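Local structure of putative pyridoxal phosphate-dependent transferase (Clostridium difficile, 4DQ6) at residues Ile200-Glu204 with His216-Ala220; Ile205-Ile209 with Cys233-Thr239. The protein is a putative transferase of the class I and II aminotransferase family that carries covalently attached pyridoxal-5'-phosphate. All coordinates share one frame; numbering follows the deposited sequence.

From the N terminus, the chain runs up strand 199-203, past Asp203, and at once into the turn 205-209. It then loops out and comes back at 216-220, where interaction 1 closes a short loop against the strand it has just left. After helix 224-228 it enters strand 230-234, the neighbour of 199-203 in the seven-stranded mixed sheet, and interaction 2 closes a longer loop where 233-239 meets 205-209. The segments alternate along the chain, so the two contacts cross. Backbone bonds between Glu204 and Cys233 and between Ser202 and Cys233 probably join them, and both border pyridoxal-5'-phosphate, 200-204 through Asp203 and interaction 2 through Ile205, His206 and Lys238.

Interaction 1. Residues Ile200-Glu204 with His216-Ala220; sequences IISDE and HIPMA. With PLP (pyridoxal-5'-phosphate), chain C.
The carboxylate of Glu204 reaches across to His216 and Met219, and each of its oxygens has its own partner there. His216 NE2 donates a hydrogen bond to Glu204 OE1 at 2.8 Å; the acceptor lies in the imidazole plane, whereas the nitrogen stands well above the carboxylate plane, the two flat groups being turned 77° apart. Glu204 OE2 takes the backbone N of Met219 at 3.0 Å on its syn lone pair, in a nearly straight bond (169°). Its anti lone pair serves Ser202 OG, 2.6 Å from OE2, and water 1 also donates to this oxygen while accepting from Ala220 N. A glutamate suits the place because its chain, extended beyond CG, carries two acceptors from the strand end to the returning loop, and its buried carboxylate, probably ionised, is satisfied by several donors. The underlying fold is the large domain of the PLP-dependent aminotransferases: strand 199-203 belongs to its mixed sheet and presents Asp203 at the strand end, where Asp203 OD2 lies 2.5 Å from N1 of pyridoxal-5'-phosphate. Pro218 packs its CB 3.4 Å from Glu204 OE1. Met219 has CG anti to its backbone N (chi1 171°) and bends at the next two torsions, which brings CE to 3.7 Å from Ile200 CD1; the two apolar chains meet at about a right angle, and helix 183-195 covers them through Leu189 on Met219 and Cys193 on Ile200.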
ATOM      1  N   ILE A 200      -6.774   7.822 -23.099  1.00 18.39           N
ATOM      2  CA  ILE A 200      -7.774   7.072 -22.299  1.00 17.13           C
ATOM      3  C   ILE A 200      -7.166   6.266 -21.182  1.00 16.74           C
ATOM      4  O   ILE A 200      -6.201   5.512 -21.428  1.00 16.90           O
ATOM      5  CB  ILE A 200      -8.640   6.110 -23.162  1.00 17.11           C
ATOM      6  CG1 ILE A 200      -9.308   6.921 -24.304  1.00 19.08           C
ATOM      7  CG2 ILE A 200      -9.676   5.362 -22.267  1.00 16.46           C
ATOM      8  CD1 ILE A 200     -10.340   6.147 -25.093  1.00 19.67           C
ATOM      9  N   ILE A 201      -7.693   6.459 -19.962  1.00 16.42           N
ATOM     10  CA  ILE A 201      -7.360   5.578 -18.850  1.00 16.46           C
ATOM     11  C   ILE A 201      -8.609   4.727 -18.624  1.00 14.93           C
ATOM     12  O   ILE A 201      -9.665   5.228 -18.356  1.00 15.00           O
ATOM     13  CB  ILE A 201      -7.036   6.342 -17.573  1.00 17.55           C
ATOM     14  CG1 ILE A 201      -5.725   7.131 -17.674  1.00 19.11           C
ATOM     15  CG2 ILE A 201      -6.916   5.337 -16.423  1.00 17.50           C
ATOM     16  CD1 ILE A 201      -5.494   8.034 -16.478  1.00 19.40           C
ATOM     17  N   SER A 202      -8.504   3.424 -18.819  1.00 15.83           N
ATOM     18  CA  SER A 202      -9.670   2.560 -18.743  1.00 15.69           C
ATOM     19  C   SER A 202      -9.623   1.750 -17.462  1.00 14.78           C
ATOM     20  O   SER A 202      -8.731   0.888 -17.318  1.00 15.77           O
ATOM     21  CB  SER A 202      -9.700   1.654 -19.953  1.00 15.83           C
ATOM     22  OG  SER A 202     -10.912   0.896 -20.010  1.00 16.72           O
ATOM     23  N   ASP A 203     -10.580   1.981 -16.546  1.00 14.74           N
ATOM     24  CA  ASP A 203     -10.714   1.211 -15.337  1.00 13.35           C
ATOM     25  C   ASP A 203     -11.581  -0.003 -15.647  1.00 12.03           C
ATOM     26  O   ASP A 203     -12.805   0.085 -15.731  1.00 11.71           O
ATOM     27  CB  ASP A 203     -11.345   2.090 -14.257  1.00 14.31           C
ATOM     28  CG  ASP A 203     -11.572   1.407 -12.952  1.00 15.05           C
ATOM     29  OD1 ASP A 203     -11.398   0.191 -12.864  1.00 17.04           O
ATOM     30  OD2 ASP A 203     -11.898   2.118 -11.983  1.00 16.26           O
ATOM     31  N   GLU A 204     -10.909  -1.159 -15.662  1.00 12.40           N
ATOM     32  CA  GLU A 204     -11.542  -2.355 -16.109  1.00 13.03           C
ATOM     33  C   GLU A 204     -11.542  -3.317 -14.937  1.00 11.95           C
ATOM     34  O   GLU A 204     -11.480  -4.592 -15.105  1.00 12.23           O
ATOM     35  CB  GLU A 204     -10.898  -2.877 -17.415  1.00 14.19           C
ATOM     36  CG  GLU A 204     -10.967  -1.882 -18.549  1.00 15.23           C
ATOM     37  CD  GLU A 204     -10.547  -2.397 -19.902  1.00 15.41           C
ATOM     38  OE1 GLU A 204     -10.242  -3.597 -20.061  1.00 16.99           O
ATOM     39  OE2 GLU A 204     -10.615  -1.563 -20.864  1.00 16.71           O
ATOM     40  N   HIS A 216     -16.538  -9.064 -22.047  1.00 14.95           N
ATOM     41  CA  HIS A 216     -15.643  -7.957 -21.826  1.00 14.64           C
ATOM     42  C   HIS A 216     -14.688  -7.770 -22.979  1.00 15.11           C
ATOM     43  O   HIS A 216     -13.998  -8.721 -23.396  1.00 15.99           O
ATOM     44  CB  HIS A 216     -14.849  -8.122 -20.538  1.00 14.10           C
ATOM     45  CG  HIS A 216     -13.955  -6.991 -20.263  1.00 14.29           C
ATOM     46  ND1 HIS A 216     -14.424  -5.782 -19.875  1.00 15.32           N
ATOM     47  CD2 HIS A 216     -12.573  -6.875 -20.363  1.00 14.34           C
ATOM     48  CE1 HIS A 216     -13.378  -4.929 -19.765  1.00 14.84           C
ATOM     49  NE2 HIS A 216     -12.258  -5.577 -20.107  1.00 15.03           N
ATOM     50  N   ILE A 217     -14.588  -6.526 -23.444  1.00 15.60           N
ATOM     51  CA  ILE A 217     -13.612  -6.104 -24.469  1.00 15.46           C
ATOM     52  C   ILE A 217     -12.694  -5.042 -23.867  1.00 15.23           C
ATOM     53  O   ILE A 217     -13.154  -3.927 -23.616  1.00 15.14           O
ATOM     54  CB  ILE A 217     -14.339  -5.447 -25.668  1.00 17.54           C
ATOM     55  CG1 ILE A 217     -15.435  -6.346 -26.229  1.00 19.45           C
ATOM     56  CG2 ILE A 217     -13.339  -5.013 -26.732  1.00 17.18           C
ATOM     57  CD1 ILE A 217     -14.988  -7.692 -26.712  1.00 22.79           C
ATOM     58  N   PRO A 218     -11.425  -5.340 -23.621  1.00 14.89           N
ATOM     59  CA  PRO A 218     -10.514  -4.332 -23.150  1.00 14.81           C
ATOM     60  C   PRO A 218     -10.416  -3.282 -24.251  1.00 15.64           C
ATOM     61  O   PRO A 218     -10.164  -3.605 -25.417  1.00 17.39           O
ATOM     62  CB  PRO A 218      -9.207  -5.114 -22.895  1.00 14.60           C
ATOM     63  CG  PRO A 218      -9.686  -6.535 -22.745  1.00 14.79           C
ATOM     64  CD  PRO A 218     -10.825  -6.670 -23.646  1.00 15.51           C
ATOM     65  N   MET A 219     -10.506  -2.023 -23.853  1.00 15.94           N
ATOM     66  CA  MET A 219     -10.393  -0.987 -24.838  1.00 17.07           C
ATOM     67  C   MET A 219      -9.092  -1.058 -25.624  1.00 18.27           C
ATOM     68  O   MET A 219      -9.041  -0.851 -26.845  1.00 19.47           O
ATOM     69  CB  MET A 219     -10.516   0.353 -24.124  1.00 17.33           C
ATOM     70  CG  MET A 219     -10.216   1.586 -24.966  1.00 18.24           C
ATOM     71  SD  MET A 219     -11.322   1.911 -26.383  1.00 20.41           S
ATOM     72  CE  MET A 219     -12.400   3.131 -25.628  1.00 20.92           C
ATOM     73  N   ALA A 220      -8.006  -1.302 -24.919  1.00 17.44           N
ATOM     74  CA  ALA A 220      -6.685  -1.351 -25.547  1.00 18.42           C
ATOM     75  C   ALA A 220      -6.513  -2.530 -26.494  1.00 19.78           C
ATOM     76  O   ALA A 220      -5.552  -2.540 -27.270  1.00 22.99           O
ATOM     77  CB  ALA A 220      -5.620  -1.466 -24.448  1.00 17.93           C
TER
HETATM   78  N1  PLP C 401     -12.746   1.105  -9.842  1.00 18.65           N
HETATM   79  C2  PLP C 401     -14.083   0.793  -9.863  1.00 17.65           C
HETATM   80  C2A PLP C 401     -14.995   1.088 -11.015  1.00 17.10           C
HETATM   81  C3  PLP C 401     -14.704   0.126  -8.741  1.00 20.79           C
HETATM   82  O3  PLP C 401     -16.000  -0.156  -8.747  1.00 22.34           O
HETATM   83  C4  PLP C 401     -13.885  -0.212  -7.588  1.00 20.20           C
HETATM   84  C4A PLP C 401     -14.485  -0.856  -6.364  1.00 26.28           C
HETATM   85  C5  PLP C 401     -12.476   0.143  -7.646  1.00 21.50           C
HETATM   86  C6  PLP C 401     -11.958   0.806  -8.783  1.00 19.17           C
HETATM   87  C5A PLP C 401     -11.615  -0.229  -6.480  1.00 23.90           C
HETATM   88  O4P PLP C 401     -10.550   0.660  -6.527  1.00 31.94           O
HETATM   89  P   PLP C 401      -9.307   0.316  -5.547  1.00 33.76           P
HETATM   90  O1P PLP C 401      -8.580  -0.781  -6.244  1.00 22.43           O
HETATM   91  O2P PLP C 401      -8.604   1.731  -5.504  1.00 26.52           O
HETATM   92  O3P PLP C 401     -10.007  -0.194  -4.249  1.00 30.25           O
HETATM   93  O   HOH W   1      -8.029  -1.682 -22.129  1.00 17.62           O

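Interaction 2. Residues Ile205-Ile209 with Cys233-Thr239; sequences IHSDI and CMAPTKT. With PLP (pyridoxal-5'-phosphate), chain C.
The backbone makes a type I beta turn from His206 to Ile209, closed by Ile209 N to His206 O, and the chain of 233-239 passes it from the end of a strand into a short helix, with the CA atoms of Ile205 and Met234 only 4.4 Å apart. Ile205 and Lys238 meet at about a right angle, Ile205 CD1 lying 3.7 Å from Lys238 CG, and Ala235 CB fills in beside Ile205 CG1. The other branch of Ile205, CG2, sits 3.5 Å from C2 of pyridoxal-5'-phosphate; the beta-branched side chain thus touches both the lysine and the cofactor ring. Lys238 NZ is covalently joined to C4A of the cofactor at 1.3 Å, consistent with the internal aldimine of PLP-dependent aminotransferases. Bends at chi2 and chi4 steer this long chain past His206, with Lys238 CG over one face of the imidazole. At its edge, His206 NE2 is hydrogen-bonded to cofactor O3 at 2.7 Å, and the same oxygen lies near the ring plane. Tyr65 of the second subunit also packs on Lys238. Within the turn, Asp208 OD2 accepts from Thr239 OG1 at 2.6 Å on its anti lone pair, while Asp208 OD1 takes Trp79 NE1; a short acid here can serve both. Waters bridge the two segments: water 2 donates to Ile205 O and Thr239 OG1 and accepts from Asp208 N, and water 4 bridges Ile205 O, Ala235 O and Thr239 N.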
ATOM      1  N   ILE A 205     -11.676  -2.736 -13.746  1.00 12.08           N
ATOM      2  CA  ILE A 205     -11.568  -3.595 -12.571  1.00 12.17           C
ATOM      3  C   ILE A 205     -12.701  -4.650 -12.569  1.00 13.14           C
ATOM      4  O   ILE A 205     -12.510  -5.771 -12.040  1.00 12.41           O
ATOM      5  CB  ILE A 205     -11.523  -2.833 -11.261  1.00 12.79           C
ATOM      6  CG1 ILE A 205     -11.040  -3.764 -10.097  1.00 13.40           C
ATOM      7  CG2 ILE A 205     -12.870  -2.258 -10.941  1.00 13.07           C
ATOM      8  CD1 ILE A 205     -10.793  -3.027  -8.784  1.00 14.09           C
ATOM      9  N   HIS A 206     -13.872  -4.379 -13.118  1.00 11.48           N
ATOM     10  CA  HIS A 206     -14.974  -5.390 -13.105  1.00 12.04           C
ATOM     11  C   HIS A 206     -14.947  -6.328 -14.299  1.00 11.88           C
ATOM     12  O   HIS A 206     -15.942  -7.006 -14.596  1.00 12.77           O
ATOM     13  CB  HIS A 206     -16.348  -4.722 -13.046  1.00 12.51           C
ATOM     14  CG  HIS A 206     -16.580  -3.841 -11.855  1.00 12.95           C
ATOM     15  ND1 HIS A 206     -17.126  -4.335 -10.670  1.00 13.85           N
ATOM     16  CD2 HIS A 206     -16.280  -2.505 -11.632  1.00 13.19           C
ATOM     17  CE1 HIS A 206     -17.195  -3.329  -9.785  1.00 14.10           C
ATOM     18  NE2 HIS A 206     -16.654  -2.203 -10.357  1.00 14.63           N
ATOM     19  N   SER A 207     -13.806  -6.450 -14.961  1.00 11.46           N
ATOM     20  CA  SER A 207     -13.681  -7.069 -16.289  1.00 12.38           C
ATOM     21  C   SER A 207     -13.995  -8.569 -16.285  1.00 12.56           C
ATOM     22  O   SER A 207     -14.382  -9.137 -17.297  1.00 13.47           O
ATOM     23  CB  SER A 207     -12.258  -6.891 -16.830  1.00 12.38           C
ATOM     24  OG  SER A 207     -11.297  -7.412 -15.916  1.00 13.53           O
ATOM     25  N   ASP A 208     -13.955  -9.202 -15.116  1.00 12.45           N
ATOM     26  CA  ASP A 208     -14.255 -10.640 -15.025  1.00 12.62           C
ATOM     27  C   ASP A 208     -15.680 -10.923 -14.610  1.00 12.41           C
ATOM     28  O   ASP A 208     -16.094 -12.101 -14.583  1.00 13.57           O
ATOM     29  CB  ASP A 208     -13.317 -11.357 -14.028  1.00 12.77           C
ATOM     30  CG  ASP A 208     -11.816 -11.159 -14.338  1.00 13.73           C
ATOM     31  OD1 ASP A 208     -11.422 -11.344 -15.483  1.00 14.17           O
ATOM     32  OD2 ASP A 208     -11.005 -10.894 -13.396  1.00 14.56           O
ATOM     33  N   ILE A 209     -16.371  -9.906 -14.131  1.00 12.34           N
ATOM     34  CA  ILE A 209     -17.719 -10.077 -13.614  1.00 13.21           C
ATOM     35  C   ILE A 209     -18.711  -9.740 -14.711  1.00 12.53           C
ATOM     36  O   ILE A 209     -19.220  -8.612 -14.816  1.00 12.55           O
ATOM     37  CB  ILE A 209     -17.941  -9.286 -12.312  1.00 13.61           C
ATOM     38  CG1 ILE A 209     -16.859  -9.703 -11.250  1.00 13.92           C
ATOM     39  CG2 ILE A 209     -19.356  -9.561 -11.786  1.00 12.77           C
ATOM     40  CD1 ILE A 209     -16.827  -8.726 -10.088  1.00 15.84           C
ATOM     41  N   CYS A 233      -6.296  -0.281 -16.100  1.00 13.34           N
ATOM     42  CA  CYS A 233      -6.189  -0.717 -14.712  1.00 14.08           C
ATOM     43  C   CYS A 233      -7.115  -1.918 -14.519  1.00 14.03           C
ATOM     44  O   CYS A 233      -8.270  -1.861 -14.925  1.00 13.99           O
ATOM     45  CB  CYS A 233      -6.600   0.350 -13.740  1.00 14.86           C
ATOM     46  SG  CYS A 233      -5.598   1.827 -13.848  1.00 19.01           S
ATOM     47  N   MET A 234      -6.577  -2.992 -13.945  1.00 13.66           N
ATOM     48  CA  MET A 234      -7.302  -4.246 -13.617  1.00 13.68           C
ATOM     49  C   MET A 234      -6.816  -4.758 -12.286  1.00 13.26           C
ATOM     50  O   MET A 234      -5.821  -4.270 -11.769  1.00 13.30           O
ATOM     51  CB  MET A 234      -7.153  -5.302 -14.676  1.00 14.18           C
ATOM     52  CG  MET A 234      -7.903  -4.989 -16.010  1.00 15.11           C
ATOM     53  SD  MET A 234      -7.400  -6.207 -17.271  1.00 16.73           S
ATOM     54  CE  MET A 234      -8.682  -5.994 -18.545  1.00 16.36           C
ATOM     55  N   ALA A 235      -7.488  -5.769 -11.730  1.00 13.05           N
ATOM     56  CA  ALA A 235      -7.073  -6.269 -10.430  1.00 12.71           C
ATOM     57  C   ALA A 235      -7.788  -7.596 -10.238  1.00 13.00           C
ATOM     58  O   ALA A 235      -8.834  -7.809 -10.843  1.00 14.01           O
ATOM     59  CB  ALA A 235      -7.502  -5.342  -9.306  1.00 12.04           C
ATOM     60  N   PRO A 236      -7.290  -8.479  -9.350  1.00 12.70           N
ATOM     61  CA  PRO A 236      -8.041  -9.644  -8.924  1.00 13.17           C
ATOM     62  C   PRO A 236      -9.058  -9.374  -7.836  1.00 13.11           C
ATOM     63  O   PRO A 236      -9.784 -10.291  -7.440  1.00 12.59           O
ATOM     64  CB  PRO A 236      -6.950 -10.530  -8.399  1.00 13.45           C
ATOM     65  CG  PRO A 236      -5.971  -9.625  -7.785  1.00 13.20           C
ATOM     66  CD  PRO A 236      -5.944  -8.478  -8.766  1.00 12.68           C
ATOM     67  N   THR A 237      -9.108  -8.147  -7.319  1.00 12.07           N
ATOM     68  CA  THR A 237      -9.767  -7.883  -6.061  1.00 12.47           C
ATOM     69  C   THR A 237     -11.279  -7.956  -6.145  1.00 13.78           C
ATOM     70  O   THR A 237     -11.911  -8.483  -5.247  1.00 14.52           O
ATOM     71  CB  THR A 237      -9.360  -6.565  -5.418  1.00 11.97           C
ATOM     72  OG1 THR A 237      -9.558  -5.558  -6.387  1.00 13.05           O
ATOM     73  CG2 THR A 237      -7.910  -6.580  -5.025  1.00 13.14           C
ATOM     74  N   LYS A 238     -11.877  -7.344  -7.144  1.00 12.89           N
ATOM     75  CA  LYS A 238     -13.352  -7.387  -7.289  1.00 14.59           C
ATOM     76  C   LYS A 238     -13.731  -8.826  -7.658  1.00 13.68           C
ATOM     77  O   LYS A 238     -14.679  -9.371  -7.095  1.00 14.41           O
ATOM     78  CB  LYS A 238     -13.899  -6.458  -8.359  1.00 17.05           C
ATOM     79  CG  LYS A 238     -13.823  -4.995  -7.975  1.00 20.76           C
ATOM     80  CD  LYS A 238     -14.967  -4.569  -7.026  1.00 23.01           C
ATOM     81  CE  LYS A 238     -14.619  -3.353  -6.149  1.00 26.56           C
ATOM     82  NZ  LYS A 238     -14.858  -2.022  -6.748  1.00 30.82           N
ATOM     83  N   THR A 239     -13.013  -9.413  -8.601  1.00 13.30           N
ATOM     84  CA  THR A 239     -13.316 -10.784  -9.114  1.00 12.88           C
ATOM     85  C   THR A 239     -13.351 -11.832  -8.027  1.00 13.30           C
ATOM     86  O   THR A 239     -14.303 -12.638  -7.926  1.00 13.50           O
ATOM     87  CB  THR A 239     -12.314 -11.172 -10.160  1.00 12.93           C
ATOM     88  OG1 THR A 239     -12.190 -10.148 -11.181  1.00 13.28           O
ATOM     89  CG2 THR A 239     -12.572 -12.633 -10.744  1.00 14.30           C
TER
HETATM   90  N1  PLP C 401     -12.746   1.105  -9.842  1.00 18.65           N
HETATM   91  C2  PLP C 401     -14.083   0.793  -9.863  1.00 17.65           C
HETATM   92  C2A PLP C 401     -14.995   1.088 -11.015  1.00 17.10           C
HETATM   93  C3  PLP C 401     -14.704   0.126  -8.741  1.00 20.79           C
HETATM   94  O3  PLP C 401     -16.000  -0.156  -8.747  1.00 22.34           O
HETATM   95  C4  PLP C 401     -13.885  -0.212  -7.588  1.00 20.20           C
HETATM   96  C4A PLP C 401     -14.485  -0.856  -6.364  1.00 26.28           C
HETATM   97  C5  PLP C 401     -12.476   0.143  -7.646  1.00 21.50           C
HETATM   98  C6  PLP C 401     -11.958   0.806  -8.783  1.00 19.17           C
HETATM   99  C5A PLP C 401     -11.615  -0.229  -6.480  1.00 23.90           C
HETATM  100  O4P PLP C 401     -10.550   0.660  -6.527  1.00 31.94           O
HETATM  101  P   PLP C 401      -9.307   0.316  -5.547  1.00 33.76           P
HETATM  102  O1P PLP C 401      -8.580  -0.781  -6.244  1.00 22.43           O
HETATM  103  O2P PLP C 401      -8.604   1.731  -5.504  1.00 26.52           O
HETATM  104  O3P PLP C 401     -10.007  -0.194  -4.249  1.00 30.25           O
HETATM  105  O   HOH W   2     -13.660  -8.326 -12.320  1.00 13.74           O
HETATM  106  O   HOH W   3      -9.972  -6.755 -13.418  1.00 13.89           O
HETATM  107  O   HOH W   4     -11.252  -7.337  -9.925  1.00 14.06           O
HETATM  108  O   HOH W   5      -8.853  -9.327 -13.549  1.00 16.02           O